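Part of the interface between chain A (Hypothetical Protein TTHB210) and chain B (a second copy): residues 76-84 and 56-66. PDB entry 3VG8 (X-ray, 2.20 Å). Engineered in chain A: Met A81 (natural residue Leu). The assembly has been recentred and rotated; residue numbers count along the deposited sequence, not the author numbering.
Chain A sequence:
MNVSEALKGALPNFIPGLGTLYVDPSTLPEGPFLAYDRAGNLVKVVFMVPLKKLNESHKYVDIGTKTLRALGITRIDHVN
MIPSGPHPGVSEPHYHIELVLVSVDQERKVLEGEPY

Chain A (76-84) IDHVNMIPS
Chain B (56-66) ESHKYVDIGTK

How do the two backbones run? They are antiparallel, their end-to-end directions 177° apart. Chain A is extended from His A78 to Pro A83, with phi/psi near -120/145 at Val A79, Asn A80 and Ile A82. Chain B is extended at Tyr B60 and Val B61, then turns a corner at Asp B62 (50/50), returns to -87/148 at Ile B63, and enters a helix after Gly B64 (61/18), whose positive phi suits glycine.

What fixes the register? Two hydrogen-bonded pairs do. Val A79 N donates to Ile B63 O (3.1 Å) and Ile B63 N to Val A79 O (2.9 Å); Met A81 N donates to Tyr B60 O (2.8 Å) and Tyr B60 N to Met A81 O (2.9 Å). Between the pairs, the single residue Asn A80 faces two on chain B, Val B61 and Asp B62: a beta bulge. Asn A80 (chi1 m, chi2 -32°) serves the extra residue: its OD1 accepts from Asp B62 N at 2.9 Å, satisfying an amide at the corner.

Which side chains share a face of the sheet? Val A79 (t), Ile B63 (m, m), the engineered selenomethionine Met A81 (m, t, chi3 -93°) and Tyr B60 (m, chi2 85°) do. Met A81 CB lies 3.8 Å from Tyr B60 CB, and its SE sits 5.4 Å from the centroid of the Tyr B60 ring, obliquely placed.

What happens at the ends? Asp A77 OD2 accepts from His A78 ND1 (2.6 Å), while Thr B65 OG1 donates to Asp B62 OD1 at a very short 2.3 Å. The carboxylates approach, Asp A77 OD2 to Asp B62 OD1 being 4.3 Å, but each has its own donor. Toward the other end, Pro A83 CD packs 3.9 Å from Lys B59 CG, and Pro A83 CG 4.0 Å from Ser B57 CB.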

ATOM      1  N   ILE A  76      -9.151  11.136  37.490  1.00 50.61           N
ATOM      2  CA  ILE A  76      -7.890  10.982  38.196  1.00 45.67           C
ATOM      3  C   ILE A  76      -7.909  11.886  39.420  1.00 43.27           C
ATOM      4  O   ILE A  76      -7.999  13.101  39.296  1.00 45.21           O
ATOM      5  CB  ILE A  76      -6.710  11.381  37.299  1.00 40.51           C
ATOM      6  CG1 ILE A  76      -6.696  10.503  36.057  1.00 45.00           C
ATOM      7  CG2 ILE A  76      -5.402  11.233  38.057  1.00 47.06           C
ATOM      8  CD1 ILE A  76      -5.596  10.847  35.077  1.00 55.02           C
ATOM      9  N   ASP A  77      -7.818  11.297  40.605  1.00 44.70           N
ATOM     10  CA  ASP A  77      -7.828  12.079  41.834  1.00 44.83           C
ATOM     11  C   ASP A  77      -6.522  12.850  42.013  1.00 42.83           C
ATOM     12  O   ASP A  77      -6.526  14.073  42.180  1.00 43.20           O
ATOM     13  CB  ASP A  77      -8.040  11.168  43.046  1.00 40.58           C
ATOM     14  CG  ASP A  77      -8.124  11.953  44.349  1.00 49.64           C
ATOM     15  OD1 ASP A  77      -9.229  12.431  44.680  1.00 47.59           O
ATOM     16  OD2 ASP A  77      -7.087  12.105  45.037  1.00 43.61           O
ATOM     17  N   HIS A  78      -5.402  12.132  42.001  1.00 40.08           N
ATOM     18  CA  HIS A  78      -4.103  12.778  42.155  1.00 41.19           C
ATOM     19  C   HIS A  78      -2.995  11.970  41.493  1.00 37.10           C
ATOM     20  O   HIS A  78      -3.227  10.864  41.021  1.00 37.95           O
ATOM     21  CB  HIS A  78      -3.774  12.978  43.638  1.00 41.51           C
ATOM     22  CG  HIS A  78      -3.667  11.701  44.415  1.00 40.02           C
ATOM     23  ND1 HIS A  78      -4.769  10.969  44.800  1.00 41.78           N
ATOM     24  CD2 HIS A  78      -2.588  11.030  44.883  1.00 35.07           C
ATOM     25  CE1 HIS A  78      -4.375   9.905  45.476  1.00 38.88           C
ATOM     26  NE2 HIS A  78      -3.055   9.919  45.540  1.00 38.47           N
ATOM     27  N   VAL A  79      -1.792  12.533  41.460  1.00 37.77           N
ATOM     28  CA  VAL A  79      -0.640  11.859  40.867  1.00 33.22           C
ATOM     29  C   VAL A  79       0.460  11.667  41.917  1.00 33.98           C
ATOM     30  O   VAL A  79       0.636  12.512  42.795  1.00 33.66           O
ATOM     31  CB  VAL A  79      -0.058  12.696  39.669  1.00 32.06           C
ATOM     32  CG1 VAL A  79       1.378  12.294  39.382  1.00 35.51           C
ATOM     33  CG2 VAL A  79      -0.885  12.477  38.428  1.00 30.57           C
ATOM     34  N   ASN A  80       1.179  10.545  41.838  1.00 33.03           N
ATOM     35  CA  ASN A  80       2.307  10.290  42.734  1.00 32.51           C
ATOM     36  C   ASN A  80       3.558  10.028  41.888  1.00 29.63           C
ATOM     37  O   ASN A  80       3.484   9.532  40.767  1.00 30.17           O
ATOM     38  CB  ASN A  80       2.105   9.050  43.630  1.00 34.43           C
ATOM     39  CG  ASN A  80       0.966   9.194  44.623  1.00 36.18           C
ATOM     40  OD1 ASN A  80       0.665  10.287  45.107  1.00 29.99           O
ATOM     41  ND2 ASN A  80       0.338   8.065  44.952  1.00 29.25           N
HETATM   42  N   MSE A  81       4.712  10.361  42.444  1.00 36.59           N
HETATM   43  CA  MSE A  81       5.986  10.112  41.791  1.00 37.28           C
HETATM   44  C   MSE A  81       6.920   9.827  42.937  1.00 37.10           C
HETATM   45  O   MSE A  81       7.536  10.734  43.520  1.00 32.44           O
HETATM   46  CB  MSE A  81       6.439  11.321  40.990  1.00 37.80           C
HETATM   47  CG  MSE A  81       5.564  11.550  39.778  1.00 55.63           C
HETATM   48 SE   MSE A  81       6.083  13.111  38.782  1.00 69.10          SE
HETATM   49  CE  MSE A  81       4.884  14.383  39.638  1.00 62.07           C
ATOM     50  N   ILE A  82       6.997   8.542  43.267  1.00 38.02           N
ATOM     51  CA  ILE A  82       7.800   8.088  44.379  1.00 40.11           C
ATOM     52  C   ILE A  82       8.877   7.114  43.951  1.00 36.27           C
ATOM     53  O   ILE A  82       8.666   6.289  43.070  1.00 27.37           O
ATOM     54  CB  ILE A  82       6.896   7.441  45.446  1.00 44.25           C
ATOM     55  CG1 ILE A  82       6.011   6.370  44.812  1.00 45.73           C
ATOM     56  CG2 ILE A  82       6.012   8.493  46.068  1.00 49.39           C
ATOM     57  CD1 ILE A  82       6.701   5.018  44.599  1.00 48.27           C
ATOM     58  N   PRO A  83      10.061   7.215  44.561  1.00 37.49           N
ATOM     59  CA  PRO A  83      11.162   6.319  44.216  1.00 44.40           C
ATOM     60  C   PRO A  83      10.832   4.906  44.667  1.00 50.94           C
ATOM     61  O   PRO A  83      10.187   4.709  45.699  1.00 52.86           O
ATOM     62  CB  PRO A  83      12.334   6.919  44.975  1.00 45.68           C
ATOM     63  CG  PRO A  83      11.682   7.476  46.195  1.00 44.66           C
ATOM     64  CD  PRO A  83      10.448   8.133  45.646  1.00 40.28           C
ATOM     65  N   SER A  84      11.250   3.924  43.881  1.00 53.99           N
ATOM     66  CA  SER A  84      10.995   2.531  44.223  1.00 57.25           C
ATOM     67  C   SER A  84      11.519   2.224  45.626  1.00 58.68           C
ATOM     68  O   SER A  84      12.682   2.493  45.945  1.00 52.49           O
ATOM     69  CB  SER A  84      11.672   1.605  43.205  1.00 53.16           C
ATOM     70  OG  SER A  84      13.060   1.886  43.117  1.00 45.98           O
TER
ATOM     71  N   GLU B  56      17.660  12.483  43.937  1.00 42.64           N
ATOM     72  CA  GLU B  56      17.735  12.633  45.387  1.00 41.01           C
ATOM     73  C   GLU B  56      16.549  11.927  46.077  1.00 41.34           C
ATOM     74  O   GLU B  56      16.200  12.240  47.221  1.00 41.85           O
ATOM     75  CB  GLU B  56      17.733  14.118  45.749  1.00 45.02           C
ATOM     76  CG  GLU B  56      18.930  14.900  45.215  1.00 49.19           C
ATOM     77  CD  GLU B  56      18.788  16.390  45.463  1.00 54.31           C
ATOM     78  OE1 GLU B  56      19.780  17.132  45.275  1.00 59.18           O
ATOM     79  OE2 GLU B  56      17.677  16.817  45.845  1.00 50.96           O
ATOM     80  N   SER B  57      15.932  10.991  45.358  1.00 34.35           N
ATOM     81  CA  SER B  57      14.799  10.217  45.846  1.00 30.98           C
ATOM     82  C   SER B  57      13.656  11.006  46.495  1.00 37.80           C
ATOM     83  O   SER B  57      13.037  10.530  47.443  1.00 37.36           O
ATOM     84  CB  SER B  57      15.286   9.142  46.829  1.00 27.50           C
ATOM     85  OG  SER B  57      16.291   8.342  46.248  1.00 34.02           O
ATOM     86  N   HIS B  58      13.359  12.198  45.989  1.00 40.49           N
ATOM     87  CA  HIS B  58      12.267  12.982  46.544  1.00 40.36           C
ATOM     88  C   HIS B  58      10.930  12.267  46.326  1.00 42.69           C
ATOM     89  O   HIS B  58      10.744  11.583  45.323  1.00 45.28           O
ATOM     90  CB  HIS B  58      12.207  14.358  45.884  1.00 40.90           C
ATOM     91  CG  HIS B  58      11.148  15.249  46.455  1.00 43.25           C
ATOM     92  ND1 HIS B  58      11.234  15.790  47.720  1.00 40.15           N
ATOM     93  CD2 HIS B  58       9.974  15.683  45.938  1.00 39.85           C
ATOM     94  CE1 HIS B  58      10.160  16.519  47.957  1.00 37.94           C
ATOM     95  NE2 HIS B  58       9.379  16.472  46.892  1.00 42.90           N
ATOM     96  N   LYS B  59       9.994  12.443  47.253  1.00 41.31           N
ATOM     97  CA  LYS B  59       8.691  11.804  47.140  1.00 43.59           C
ATOM     98  C   LYS B  59       7.581  12.787  46.812  1.00 43.25           C
ATOM     99  O   LYS B  59       7.243  13.638  47.637  1.00 44.55           O
ATOM    100  CB  LYS B  59       8.325  11.094  48.445  1.00 46.68           C
ATOM    101  CG  LYS B  59       9.229   9.947  48.832  1.00 52.09           C
ATOM    102  CD  LYS B  59       8.640   9.205  50.035  1.00 63.29           C
ATOM    103  CE  LYS B  59       7.219   8.716  49.740  1.00 68.17           C
ATOM    104  NZ  LYS B  59       6.501   8.218  50.954  1.00 72.99           N
ATOM    105  N   TYR B  60       7.021  12.683  45.610  1.00 36.38           N
ATOM    106  CA  TYR B  60       5.923  13.559  45.230  1.00 38.72           C
ATOM    107  C   TYR B  60       4.632  12.790  45.489  1.00 43.31           C
ATOM    108  O   TYR B  60       4.332  11.816  44.803  1.00 45.23           O
ATOM    109  CB  TYR B  60       6.001  13.928  43.760  1.00 33.92           C
ATOM    110  CG  TYR B  60       7.139  14.838  43.396  1.00 32.93           C
ATOM    111  CD1 TYR B  60       8.403  14.335  43.115  1.00 32.50           C
ATOM    112  CD2 TYR B  60       6.935  16.215  43.274  1.00 35.31           C
ATOM    113  CE1 TYR B  60       9.433  15.185  42.714  1.00 29.78           C
ATOM    114  CE2 TYR B  60       7.947  17.061  42.884  1.00 29.30           C
ATOM    115  CZ  TYR B  60       9.189  16.549  42.606  1.00 32.71           C
ATOM    116  OH  TYR B  60      10.197  17.420  42.261  1.00 38.94           O
ATOM    117  N   VAL B  61       3.878  13.222  46.489  1.00 45.36           N
ATOM    118  CA  VAL B  61       2.641  12.549  46.844  1.00 46.97           C
ATOM    119  C   VAL B  61       1.432  13.471  46.747  1.00 49.39           C
ATOM    120  O   VAL B  61       1.512  14.663  47.067  1.00 45.66           O
ATOM    121  CB  VAL B  61       2.740  11.991  48.279  1.00 51.49           C
ATOM    122  CG1 VAL B  61       1.507  11.162  48.617  1.00 49.47           C
ATOM    123  CG2 VAL B  61       4.001  11.158  48.404  1.00 47.94           C
ATOM    124  N   ASP B  62       0.319  12.917  46.279  1.00 47.64           N
ATOM    125  CA  ASP B  62      -0.921  13.674  46.162  1.00 49.37           C
ATOM    126  C   ASP B  62      -0.690  14.998  45.436  1.00 48.17           C
ATOM    127  O   ASP B  62      -1.104  16.063  45.903  1.00 43.19           O
ATOM    128  CB  ASP B  62      -1.493  13.907  47.573  1.00 53.37           C
ATOM    129  CG  ASP B  62      -2.865  14.556  47.562  1.00 55.30           C
ATOM    130  OD1 ASP B  62      -3.670  14.254  46.655  1.00 53.56           O
ATOM    131  OD2 ASP B  62      -3.144  15.352  48.488  1.00 54.12           O
ATOM    132  N   ILE B  63      -0.028  14.916  44.284  1.00 47.43           N
ATOM    133  CA  ILE B  63       0.267  16.092  43.465  1.00 39.50           C
ATOM    134  C   ILE B  63      -0.874  16.430  42.513  1.00 37.52           C
ATOM    135  O   ILE B  63      -1.582  15.549  42.034  1.00 37.16           O
ATOM    136  CB  ILE B  63       1.533  15.883  42.627  1.00 38.48           C
ATOM    137  CG1 ILE B  63       2.658  15.367  43.526  1.00 45.62           C
ATOM    138  CG2 ILE B  63       1.936  17.186  41.964  1.00 33.26           C
ATOM    139  CD1 ILE B  63       2.943  16.247  44.725  1.00 44.46           C
ATOM    140  N   GLY B  64      -1.025  17.724  42.247  1.00 37.91           N
ATOM    141  CA  GLY B  64      -2.064  18.211  41.361  1.00 39.46           C
ATOM    142  C   GLY B  64      -3.502  17.926  41.777  1.00 41.27           C
ATOM    143  O   GLY B  64      -4.414  18.019  40.949  1.00 36.66           O
ATOM    144  N   THR B  65      -3.743  17.603  43.044  1.00 36.16           N
ATOM    145  CA  THR B  65      -5.113  17.290  43.426  1.00 38.68           C
ATOM    146  C   THR B  65      -6.126  18.411  43.132  1.00 38.25           C
ATOM    147  O   THR B  65      -7.130  18.168  42.461  1.00 38.48           O
ATOM    148  CB  THR B  65      -5.218  16.905  44.908  1.00 43.46           C
ATOM    149  OG1 THR B  65      -4.087  16.102  45.280  1.00 43.60           O
ATOM    150  CG2 THR B  65      -6.513  16.113  45.147  1.00 38.18           C
ATOM    151  N   LYS B  66      -5.859  19.625  43.615  1.00 38.32           N
ATOM    152  CA  LYS B  66      -6.777  20.755  43.403  1.00 45.82           C
ATOM    153  C   LYS B  66      -7.139  20.893  41.930  1.00 45.62           C
ATOM    154  O   LYS B  66      -8.311  20.802  41.551  1.00 47.13           O
ATOM    155  CB  LYS B  66      -6.153  22.068  43.905  1.00 46.86           C
TER